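Local coordinates for BsaWI endonuclease (Geobacillus stearothermophilus, PDB 4ZSF), which is a restriction endonuclease of the PD-(D/E)XK superfamily that binds DNA and probably cleaves it with the aid of metal ions, at residues F4-S9 with M41-N46; V27-A32 with S58-R63; D35-A40 with A50-A55. All coordinates share one frame; numbering follows the deposited sequence.

How the contacts relate
All three contacts belong to the N-terminal helical part of the chain, and helix 25-43 takes part in each. Contact 1 pairs the C-terminal end of that helix with helix 3-22 at the surface, where a tyrosine ring meets a phenylalanine ring and the aliphatic part of a glutamate. Contacts 2 and 3 both join it to helix 49-65; both are buried, with centres about 11 Å apart. Chemistry changes along this shared interface: contact 3 is apolar, built on sulfur, methyl and indole groups, whereas contact 2 is polar and meets DNA phosphates. Contacts 1 and 3, centres about 6 Å apart, are tied by the probable Tyr6-Ser39 hydrogen bond. All touch the second subunit.

Contact 1. Residues F4-S9 with M41-N46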
loop_
_atom_site.group_PDB
_atom_site.type_symbol
_atom_site.label_atom_id
_atom_site.label_comp_id
_atom_site.label_asym_id
_atom_site.label_seq_id
_atom_site.Cartn_x
_atom_site.Cartn_y
_atom_site.Cartn_z
ATOM N N PHE A 4 1.810 -4.432 -31.044
ATOM C CA PHE A 4 1.322 -3.296 -30.281
ATOM C C PHE A 4 0.042 -2.740 -30.929
ATOM O O PHE A 4 -0.954 -2.505 -30.232
ATOM C CB PHE A 4 2.395 -2.216 -30.149
ATOM C CG PHE A 4 1.984 -1.072 -29.307
ATOM C CD1 PHE A 4 1.244 -0.029 -29.845
ATOM C CD2 PHE A 4 2.359 -0.998 -28.001
ATOM C CE1 PHE A 4 0.845 1.056 -29.040
ATOM C CE2 PHE A 4 1.976 0.108 -27.196
ATOM C CZ PHE A 4 1.217 1.115 -27.739
ATOM N N GLU A 5 0.074 -2.547 -32.256
ATOM C CA GLU A 5 -1.115 -2.155 -33.014
ATOM C C GLU A 5 -2.244 -3.135 -32.826
ATOM O O GLU A 5 -3.399 -2.734 -32.710
ATOM C CB GLU A 5 -0.805 -2.054 -34.509
ATOM C CG GLU A 5 0.306 -1.067 -34.783
ATOM C CD GLU A 5 0.737 -1.070 -36.269
ATOM O OE1 GLU A 5 0.970 -2.146 -36.876
ATOM O OE2 GLU A 5 0.835 0.035 -36.827
ATOM N N TYR A 6 -1.918 -4.415 -32.844
ATOM C CA TYR A 6 -2.907 -5.453 -32.676
ATOM C C TYR A 6 -3.575 -5.305 -31.291
ATOM O O TYR A 6 -4.794 -5.467 -31.166
ATOM C CB TYR A 6 -2.276 -6.844 -32.801
ATOM C CG TYR A 6 -3.273 -7.953 -32.610
ATOM C CD1 TYR A 6 -4.081 -8.356 -33.654
ATOM C CD2 TYR A 6 -3.458 -8.552 -31.362
ATOM C CE1 TYR A 6 -5.045 -9.363 -33.492
ATOM C CE2 TYR A 6 -4.408 -9.553 -31.192
ATOM C CZ TYR A 6 -5.181 -9.960 -32.255
ATOM O OH TYR A 6 -6.100 -10.950 -32.082
ATOM N N CYS A 7 -2.770 -5.058 -30.273
ATOM C CA CYS A 7 -3.352 -4.996 -28.887
ATOM C C CYS A 7 -4.255 -3.800 -28.750
ATOM O O CYS A 7 -5.327 -3.882 -28.140
ATOM C CB CYS A 7 -2.284 -4.917 -27.816
ATOM S SG CYS A 7 -1.479 -6.494 -27.579
ATOM N N ILE A 8 -3.810 -2.682 -29.306
ATOM C CA ILE A 8 -4.564 -1.436 -29.194
ATOM C C ILE A 8 -5.955 -1.653 -29.831
ATOM O O ILE A 8 -7.022 -1.299 -29.253
ATOM C CB ILE A 8 -3.868 -0.273 -29.950
ATOM C CG1 ILE A 8 -2.573 0.204 -29.273
ATOM C CG2 ILE A 8 -4.831 0.884 -30.202
ATOM C CD1 ILE A 8 -2.613 0.239 -27.817
ATOM N N SER A 9 -5.949 -2.253 -31.014
ATOM C CA SER A 9 -7.176 -2.330 -31.804
ATOM C C SER A 9 -8.076 -3.420 -31.237
ATOM O O SER A 9 -9.295 -3.276 -31.198
ATOM C CB SER A 9 -6.856 -2.579 -33.290
ATOM O OG SER A 9 -6.442 -3.913 -33.502
ATOM N N MET A 41 -1.055 -13.146 -27.503
ATOM C CA MET A 41 -0.022 -14.170 -27.314
ATOM C C MET A 41 -0.156 -15.245 -28.389
ATOM O O MET A 41 0.836 -15.829 -28.803
ATOM C CB MET A 41 -0.123 -14.789 -25.937
ATOM C CG MET A 41 0.456 -13.856 -24.855
ATOM S SD MET A 41 0.505 -14.612 -23.206
ATOM C CE MET A 41 -1.210 -14.873 -22.920
ATOM N N ARG A 42 -1.368 -15.540 -28.830
ATOM C CA ARG A 42 -1.493 -16.416 -30.004
ATOM C C ARG A 42 -1.061 -15.804 -31.322
ATOM O O ARG A 42 -0.426 -16.473 -32.132
ATOM C CB ARG A 42 -2.936 -16.920 -30.123
ATOM C CG ARG A 42 -3.317 -17.786 -28.893
ATOM C CD ARG A 42 -4.814 -18.142 -28.892
ATOM N NE ARG A 42 -5.169 -19.102 -27.838
ATOM C CZ ARG A 42 -6.389 -19.261 -27.319
ATOM N NH1 ARG A 42 -7.415 -18.536 -27.760
ATOM N NH2 ARG A 42 -6.582 -20.179 -26.390
ATOM N N GLU A 43 -1.470 -14.588 -31.624
ATOM C CA GLU A 43 -1.098 -13.991 -32.900
ATOM C C GLU A 43 0.377 -13.657 -32.974
ATOM O O GLU A 43 0.950 -13.538 -34.096
ATOM C CB GLU A 43 -1.909 -12.715 -33.142
ATOM C CG GLU A 43 -3.401 -12.963 -33.263
ATOM C CD GLU A 43 -3.774 -13.751 -34.503
ATOM O OE1 GLU A 43 -3.044 -13.664 -35.509
ATOM O OE2 GLU A 43 -4.789 -14.473 -34.439
ATOM N N PHE A 44 0.993 -13.466 -31.806
ATOM C CA PHE A 44 2.416 -13.063 -31.733
ATOM C C PHE A 44 3.213 -13.917 -30.726
ATOM O O PHE A 44 3.691 -13.434 -29.697
ATOM C CB PHE A 44 2.540 -11.571 -31.383
ATOM C CG PHE A 44 1.877 -10.688 -32.381
ATOM C CD1 PHE A 44 2.595 -10.184 -33.466
ATOM C CD2 PHE A 44 0.497 -10.387 -32.271
ATOM C CE1 PHE A 44 1.973 -9.379 -34.413
ATOM C CE2 PHE A 44 -0.124 -9.576 -33.212
ATOM C CZ PHE A 44 0.627 -9.066 -34.287
ATOM N N PRO A 45 3.420 -15.195 -31.068
ATOM C CA PRO A 45 4.049 -16.181 -30.177
ATOM C C PRO A 45 5.478 -15.863 -29.814
ATOM O O PRO A 45 5.978 -16.305 -28.804
ATOM C CB PRO A 45 4.014 -17.481 -30.995
ATOM C CG PRO A 45 3.149 -17.212 -32.194
ATOM C CD PRO A 45 3.115 -15.733 -32.406
ATOM N N ASN A 46 6.167 -15.089 -30.638
ATOM C CA ASN A 46 7.554 -14.826 -30.328
ATOM C C ASN A 46 7.763 -13.502 -29.626
ATOM O O ASN A 46 8.894 -13.097 -29.386
ATOM C CB ASN A 46 8.418 -14.878 -31.608
ATOM C CG ASN A 46 8.382 -16.231 -32.268
ATOM O OD1 ASN A 46 8.275 -17.258 -31.595
ATOM N ND2 ASN A 46 8.412 -16.239 -33.593
#
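Tyr6, on helix 3-22, lays its whole side chain against Glu43 and Phe44 at the end of helix 25-43. Its CB starts the contact, 3.5 Å from Phe44 CE2. One atom further out, Tyr6 CG is 3.6 Å from the same Phe44 CE2, so a single corner of the phenyl ring serves the root of the tyrosine. The two rings meet obliquely, with centroids 5.6 Å apart and planes at 58°. CG of Tyr6 stands anti to the backbone N (chi1 179°), which carries the phenol outward to Glu43. The two helices, joined by a short turn, form a helical hairpin, and this contact lies at its open end: Phe44 is the first residue beyond helix 25-43 to leave helical backbone angles. Further along the tyrosine, the aliphatic part of Glu43 takes over from Phe44. Glu43 CB lies over one face of the phenol ring, and Glu43 CG comes within 3.6 Å of Tyr6 CZ. At the tip, Tyr6 OH is also 3.6 Å from Glu43 CG, but its polar partner is Ser39 OG, one helical turn before Glu43, with which it makes a probable hydrogen bond in one of the two Ser39 conformers. Ala40, next to Ser39 on helix 25-43, also touches the tyrosine side chain.

Contact 2. Residues V27-A32 with S58-R63; sequences VSQKKA and SAHMDR. With nucleotides of chain B.
Gln29 OE1 is approached by three side chains of helix 49-65. Lys64 NZ, just past 58-63, donates a hydrogen bond to it. Arg63 NH2 lies 2.8 Å from Gln29 OE1, near the plane of the guanidinium, and His60 CE1 is 3.3 Å from that same Gln29 oxygen. The histidine presents its edge: OE1 lies in the plane of the imidazole, while the amide plane is turned 81° from it. Two cationic side chains beside this oxygen would probably polarise the amide and strengthen its N-H groups as donors. The opposite end of the amide faces DNA, where Gln29 NE2 donates to OP1 of DC11 of chain B over 2.8 Å, an almost straight bond at 166°. Gln29 CG sits between its backbone N and carbonyl carbon (chi1 71°), and the chain beyond is extended, carrying the amide between helix 49-65 and the phosphate. On the next residue, Lys30 NZ makes a 2.9 Å hydrogen bond to OP1 of DG12 of chain B. Two consecutive residues thus hold two consecutive phosphates, contacts with the sugar-phosphate backbone of the DNA rather than with its bases. The second subunit adds a salt bridge from its Glu93 to Lys30 NZ and a hydrogen bond between its Ser82 and His60 NE2. Arg63 NH1 forms a salt bridge with Glu25, and helix 3-22 completes the surroundings, with Tyr11 OH bound to both His60 ND1 and Arg63 NE and Phe15 in a cation-pi contact with Arg63, so that the polar interface of helices 25-43 and 49-65 is backed by the first helix and faced by the neighbouring subunit.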
loop_
_atom_site.group_PDB
_atom_site.type_symbol
_atom_site.label_atom_id
_atom_site.label_comp_id
_atom_site.label_asym_id
_atom_site.label_seq_id
_atom_site.Cartn_x
_atom_site.Cartn_y
_atom_site.Cartn_z
ATOM N N VAL A 27 -16.781 -5.165 -15.928
ATOM C CA VAL A 27 -16.725 -6.555 -16.476
ATOM C C VAL A 27 -16.116 -6.497 -17.885
ATOM O O VAL A 27 -15.321 -7.392 -18.295
ATOM C CB VAL A 27 -18.167 -7.160 -16.513
ATOM C CG1 VAL A 27 -18.221 -8.392 -17.393
ATOM C CG2 VAL A 27 -18.632 -7.467 -15.098
ATOM N N SER A 28 -16.550 -5.502 -18.684
ATOM C CA SER A 28 -16.133 -5.431 -20.070
ATOM C C SER A 28 -14.652 -5.126 -20.182
ATOM O O SER A 28 -13.978 -5.678 -21.052
ATOM C CB SER A 28 -16.923 -4.347 -20.866
ATOM O OG SER A 28 -18.333 -4.609 -20.820
ATOM N N GLN A 29 -14.132 -4.252 -19.336
ATOM C CA GLN A 29 -12.691 -3.950 -19.505
ATOM C C GLN A 29 -11.859 -5.142 -19.063
ATOM O O GLN A 29 -10.796 -5.377 -19.639
ATOM C CB GLN A 29 -12.316 -2.658 -18.741
ATOM C CG GLN A 29 -12.327 -2.828 -17.232
ATOM C CD GLN A 29 -12.362 -1.470 -16.519
ATOM O OE1 GLN A 29 -12.473 -0.420 -17.153
ATOM N NE2 GLN A 29 -12.305 -1.503 -15.199
ATOM N N LYS A 30 -12.324 -5.940 -18.085
ATOM C CA LYS A 30 -11.555 -7.119 -17.683
ATOM C C LYS A 30 -11.571 -8.183 -18.787
ATOM O O LYS A 30 -10.550 -8.850 -19.060
ATOM C CB LYS A 30 -12.107 -7.721 -16.392
ATOM C CG LYS A 30 -11.434 -7.018 -15.212
ATOM C CD LYS A 30 -11.611 -7.822 -13.888
ATOM C CE LYS A 30 -13.069 -8.087 -13.528
ATOM N NZ LYS A 30 -13.158 -8.855 -12.169
ATOM N N LYS A 31 -12.742 -8.339 -19.410
ATOM C CA LYS A 31 -12.786 -9.238 -20.567
ATOM C C LYS A 31 -11.864 -8.785 -21.692
ATOM O O LYS A 31 -11.150 -9.598 -22.278
ATOM C CB LYS A 31 -14.216 -9.351 -21.081
ATOM C CG LYS A 31 -14.292 -10.380 -22.248
ATOM C CD LYS A 31 -15.768 -10.706 -22.583
ATOM C CE LYS A 31 -15.868 -11.731 -23.817
ATOM N NZ LYS A 31 -15.024 -12.964 -23.576
ATOM N N ALA A 32 -11.860 -7.482 -21.987
ATOM C CA ALA A 32 -10.965 -6.943 -23.030
ATOM C C ALA A 32 -9.489 -7.161 -22.654
ATOM O O ALA A 32 -8.664 -7.483 -23.520
ATOM C CB ALA A 32 -11.253 -5.406 -23.224
ATOM N N SER A 58 -1.336 0.098 -22.291
ATOM C CA SER A 58 -1.398 1.296 -23.117
ATOM C C SER A 58 -2.820 1.513 -23.622
ATOM O O SER A 58 -3.321 2.632 -23.595
ATOM C CB SER A 58 -0.441 1.197 -24.312
ATOM O OG SER A 58 -0.459 2.398 -25.072
ATOM N N ALA A 59 -3.471 0.434 -24.072
ATOM C CA ALA A 59 -4.811 0.541 -24.659
ATOM C C ALA A 59 -5.790 0.923 -23.568
ATOM O O ALA A 59 -6.661 1.787 -23.766
ATOM C CB ALA A 59 -5.227 -0.796 -25.329
ATOM N N HIS A 60 -5.638 0.305 -22.419
ATOM C CA HIS A 60 -6.585 0.559 -21.334
ATOM C C HIS A 60 -6.391 1.994 -20.850
ATOM O O HIS A 60 -7.354 2.736 -20.643
ATOM C CB HIS A 60 -6.388 -0.418 -20.152
ATOM C CG HIS A 60 -7.323 -0.161 -18.998
ATOM N ND1 HIS A 60 -8.664 -0.515 -19.030
ATOM C CD2 HIS A 60 -7.111 0.426 -17.789
ATOM C CE1 HIS A 60 -9.227 -0.187 -17.875
ATOM N NE2 HIS A 60 -8.307 0.371 -17.096
ATOM N N MET A 61 -5.133 2.376 -20.653
ATOM C CA MET A 61 -4.889 3.785 -20.256
ATOM C C MET A 61 -5.436 4.829 -21.263
ATOM O O MET A 61 -5.963 5.861 -20.844
ATOM C CB MET A 61 -3.385 4.033 -20.052
ATOM C CG MET A 61 -2.739 3.225 -18.946
ATOM S SD MET A 61 -3.361 3.736 -17.315
ATOM C CE MET A 61 -2.471 5.314 -17.133
ATOM N N ASP A 62 -5.304 4.564 -22.574
ATOM C CA ASP A 62 -5.820 5.459 -23.609
ATOM C C ASP A 62 -7.341 5.569 -23.493
ATOM O O ASP A 62 -7.895 6.673 -23.599
ATOM C CB ASP A 62 -5.442 4.976 -25.021
ATOM C CG ASP A 62 -5.756 6.015 -26.107
ATOM O OD1 ASP A 62 -5.987 7.212 -25.807
ATOM O OD2 ASP A 62 -5.749 5.619 -27.281
ATOM N N ARG A 63 -8.027 4.436 -23.346
ATOM C CA ARG A 63 -9.485 4.476 -23.255
ATOM C C ARG A 63 -9.956 5.284 -22.027
ATOM O O ARG A 63 -10.856 6.124 -22.121
ATOM C CB ARG A 63 -10.104 3.088 -23.203
ATOM C CG ARG A 63 -11.665 3.189 -23.297
ATOM C CD ARG A 63 -12.262 1.816 -23.278
ATOM N NE ARG A 63 -12.083 1.164 -21.980
ATOM C CZ ARG A 63 -12.767 1.427 -20.864
ATOM N NH1 ARG A 63 -13.740 2.333 -20.848
ATOM N NH2 ARG A 63 -12.478 0.750 -19.744
ATOM P P DG B 12 -13.105 -5.453 -10.602
ATOM O OP1 DG B 12 -12.120 -6.566 -10.741
ATOM O OP2 DG B 12 -13.983 -5.043 -11.698
ATOM O "O5'" DG B 12 -14.072 -5.827 -9.392
ATOM C "C5'" DG B 12 -13.572 -6.628 -8.340
ATOM C "C4'" DG B 12 -14.534 -6.584 -7.155
ATOM O "O4'" DG B 12 -14.608 -5.242 -6.657
ATOM C "C3'" DG B 12 -15.943 -6.998 -7.456
ATOM O "O3'" DG B 12 -16.095 -8.234 -6.842
ATOM C "C2'" DG B 12 -16.821 -5.915 -6.780
ATOM C "C1'" DG B 12 -15.811 -5.125 -5.958
ATOM N N9 DG B 12 -16.101 -3.683 -5.805
ATOM C C8 DG B 12 -16.519 -2.788 -6.777
ATOM N N7 DG B 12 -16.656 -1.562 -6.333
ATOM C C5 DG B 12 -16.284 -1.658 -4.986
ATOM C C6 DG B 12 -16.290 -0.688 -3.981
ATOM O O6 DG B 12 -16.579 0.473 -4.089
ATOM N N1 DG B 12 -15.882 -1.203 -2.746
ATOM C C2 DG B 12 -15.540 -2.508 -2.527
ATOM N N2 DG B 12 -15.183 -2.841 -1.271
ATOM N N3 DG B 12 -15.553 -3.439 -3.461
ATOM C C4 DG B 12 -15.944 -2.948 -4.657
ATOM P P DC B 11 -12.581 1.151 -12.238
ATOM O OP1 DC B 11 -12.021 0.767 -13.574
ATOM O OP2 DC B 11 -13.899 1.821 -12.087
ATOM O "O5'" DC B 11 -12.614 -0.131 -11.323
ATOM C "C5'" DC B 11 -11.402 -0.931 -11.189
ATOM C "C4'" DC B 11 -11.547 -1.966 -10.078
ATOM O "O4'" DC B 11 -11.682 -1.292 -8.803
ATOM C "C3'" DC B 11 -12.754 -2.897 -10.184
ATOM O "O3'" DC B 11 -12.253 -4.248 -10.078
ATOM C "C2'" DC B 11 -13.660 -2.537 -8.977
ATOM C "C1'" DC B 11 -12.599 -2.028 -7.995
ATOM N N1 DC B 11 -13.036 -1.022 -6.982
ATOM C C2 DC B 11 -12.678 -1.218 -5.644
ATOM O O2 DC B 11 -12.131 -2.297 -5.322
ATOM N N3 DC B 11 -13.006 -0.257 -4.727
ATOM C C4 DC B 11 -13.570 0.872 -5.107
ATOM N N4 DC B 11 -13.819 1.808 -4.147
ATOM C C5 DC B 11 -13.940 1.099 -6.482
ATOM C C6 DC B 11 -13.610 0.140 -7.373
#

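Contact 3. Residues D35-A40 with A50-A55; sequences DTMISA and AEIWKA
Met37 projects from helix 25-43 into a notch formed by Ile52 and Trp53 of helix 49-65. These successive helices make a splayed helical hairpin: the short segments run at 138° to one another, with axes 9.7 Å apart. Met37 SD fills the notch, 3.6 Å from Ile52 CG2 and 3.7 Å from Trp53 CE3. Relative to the indole, the sulfur lies at the rim of the six-membered ring, 78° off its normal, which defines an edge-on Met-aromatic contact. A bend at chi2 (61°) brings the thioether up against Ile52 and Trp53, and the CE methyl swings off the indole plane, ending 3.8 Å from Trp53 CE3. An alanine in place of Met37 would remove everything beyond CB and would probably open a gap between Ile52 and the indole edge, leaving Trp53 less firmly fixed on this side. Beyond the hairpin, Trp53 also meets the ring of Trp83 of the second subunit. One turn after Met37, the small Ala40 provides the hollow and Ile52 the bump. Ala40 CB is 3.5 Å from Ile52 CG2, while the other branch of the isoleucine reaches the backbone, its CD1 resting 3.7 Å from Ala40 O.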
loop_
_atom_site.group_PDB
_atom_site.type_symbol
_atom_site.label_atom_id
_atom_site.label_comp_id
_atom_site.label_asym_id
_atom_site.label_seq_id
_atom_site.Cartn_x
_atom_site.Cartn_y
_atom_site.Cartn_z
ATOM N N ASP A 35 -8.859 -11.144 -22.814
ATOM C CA ASP A 35 -8.959 -11.747 -24.163
ATOM C C ASP A 35 -7.979 -11.132 -25.141
ATOM O O ASP A 35 -7.523 -11.798 -26.093
ATOM C CB ASP A 35 -10.402 -11.604 -24.684
ATOM C CG ASP A 35 -11.385 -12.584 -24.000
ATOM O OD1 ASP A 35 -11.018 -13.363 -23.056
ATOM O OD2 ASP A 35 -12.568 -12.500 -24.390
ATOM N N THR A 36 -7.591 -9.880 -24.909
ATOM C CA THR A 36 -6.580 -9.285 -25.789
ATOM C C THR A 36 -5.235 -9.945 -25.463
ATOM O O THR A 36 -4.483 -10.235 -26.390
ATOM C CB THR A 36 -6.494 -7.766 -25.631
ATOM O OG1 THR A 36 -7.782 -7.223 -25.986
ATOM C CG2 THR A 36 -5.400 -7.160 -26.586
ATOM N N MET A 37 -4.924 -10.130 -24.171
ATOM C CA MET A 37 -3.652 -10.796 -23.772
ATOM C C MET A 37 -3.593 -12.198 -24.445
ATOM O O MET A 37 -2.602 -12.593 -25.084
ATOM C CB MET A 37 -3.556 -10.898 -22.245
ATOM C CG MET A 37 -2.255 -11.566 -21.749
ATOM S SD MET A 37 -0.751 -10.659 -22.255
ATOM C CE MET A 37 0.318 -11.307 -20.960
ATOM N N ILE A 38 -4.671 -12.951 -24.314
ATOM C CA ILE A 38 -4.676 -14.328 -24.857
ATOM C C ILE A 38 -4.523 -14.297 -26.381
ATOM O O ILE A 38 -3.684 -15.019 -26.924
ATOM C CB ILE A 38 -5.966 -15.078 -24.450
ATOM C CG1 ILE A 38 -5.943 -15.378 -22.953
ATOM C CG2 ILE A 38 -6.131 -16.437 -25.305
ATOM C CD1 ILE A 38 -7.308 -15.895 -22.442
ATOM N N SER A 39 -5.305 -13.445 -27.043
ATOM C CA SER A 39 -5.343 -13.355 -28.510
ATOM C C SER A 39 -4.005 -12.941 -29.080
ATOM O O SER A 39 -3.516 -13.512 -30.081
ATOM C CB SER A 39 -6.420 -12.354 -28.945
ATOM O OG SER A 39 -6.715 -12.540 -30.319
ATOM N N ALA A 40 -3.392 -11.961 -28.432
ATOM C CA ALA A 40 -2.099 -11.433 -28.884
ATOM C C ALA A 40 -1.003 -12.424 -28.646
ATOM O O ALA A 40 -0.060 -12.497 -29.461
ATOM C CB ALA A 40 -1.760 -10.107 -28.148
ATOM N N ALA A 50 5.341 -10.159 -21.326
ATOM C CA ALA A 50 5.376 -8.891 -20.593
ATOM C C ALA A 50 5.220 -7.695 -21.523
ATOM O O ALA A 50 4.633 -6.685 -21.133
ATOM C CB ALA A 50 6.669 -8.761 -19.789
ATOM N N GLU A 51 5.722 -7.797 -22.753
ATOM C CA GLU A 51 5.591 -6.682 -23.691
ATOM C C GLU A 51 4.148 -6.548 -24.186
ATOM O O GLU A 51 3.634 -5.449 -24.433
ATOM C CB GLU A 51 6.542 -6.896 -24.875
ATOM C CG GLU A 51 7.968 -6.737 -24.462
ATOM C CD GLU A 51 8.278 -5.309 -24.028
ATOM O OE1 GLU A 51 7.893 -4.365 -24.756
ATOM O OE2 GLU A 51 8.887 -5.123 -22.950
ATOM N N ILE A 52 3.533 -7.687 -24.462
ATOM C CA ILE A 52 2.111 -7.687 -24.778
ATOM C C ILE A 52 1.263 -7.040 -23.650
ATOM O O ILE A 52 0.366 -6.204 -23.905
ATOM C CB ILE A 52 1.667 -9.131 -25.056
ATOM C CG1 ILE A 52 2.425 -9.597 -26.314
ATOM C CG2 ILE A 52 0.172 -9.156 -25.336
ATOM C CD1 ILE A 52 1.995 -10.965 -26.757
ATOM N N TRP A 53 1.537 -7.425 -22.423
ATOM C CA TRP A 53 0.805 -6.869 -21.280
ATOM C C TRP A 53 0.975 -5.354 -21.257
ATOM O O TRP A 53 0.042 -4.637 -20.988
ATOM C CB TRP A 53 1.347 -7.453 -19.974
ATOM C CG TRP A 53 0.479 -7.237 -18.740
ATOM C CD1 TRP A 53 0.823 -6.565 -17.587
ATOM C CD2 TRP A 53 -0.822 -7.784 -18.517
ATOM N NE1 TRP A 53 -0.199 -6.680 -16.673
ATOM C CE2 TRP A 53 -1.228 -7.394 -17.221
ATOM C CE3 TRP A 53 -1.688 -8.568 -19.289
ATOM C CZ2 TRP A 53 -2.438 -7.794 -16.669
ATOM C CZ3 TRP A 53 -2.908 -8.947 -18.756
ATOM C CH2 TRP A 53 -3.285 -8.524 -17.442
ATOM N N LYS A 54 2.192 -4.875 -21.548
ATOM C CA LYS A 54 2.394 -3.409 -21.622
ATOM C C LYS A 54 1.593 -2.711 -22.739
ATOM O O LYS A 54 1.159 -1.585 -22.584
ATOM C CB LYS A 54 3.898 -3.098 -21.828
ATOM C CG LYS A 54 4.710 -3.348 -20.615
ATOM C CD LYS A 54 6.168 -2.973 -20.942
ATOM N N ALA A 55 1.373 -3.390 -23.859
ATOM C CA ALA A 55 0.570 -2.815 -24.934
ATOM C C ALA A 55 -0.926 -2.787 -24.539
ATOM O O ALA A 55 -1.646 -1.840 -24.836
ATOM C CB ALA A 55 0.791 -3.649 -26.221
#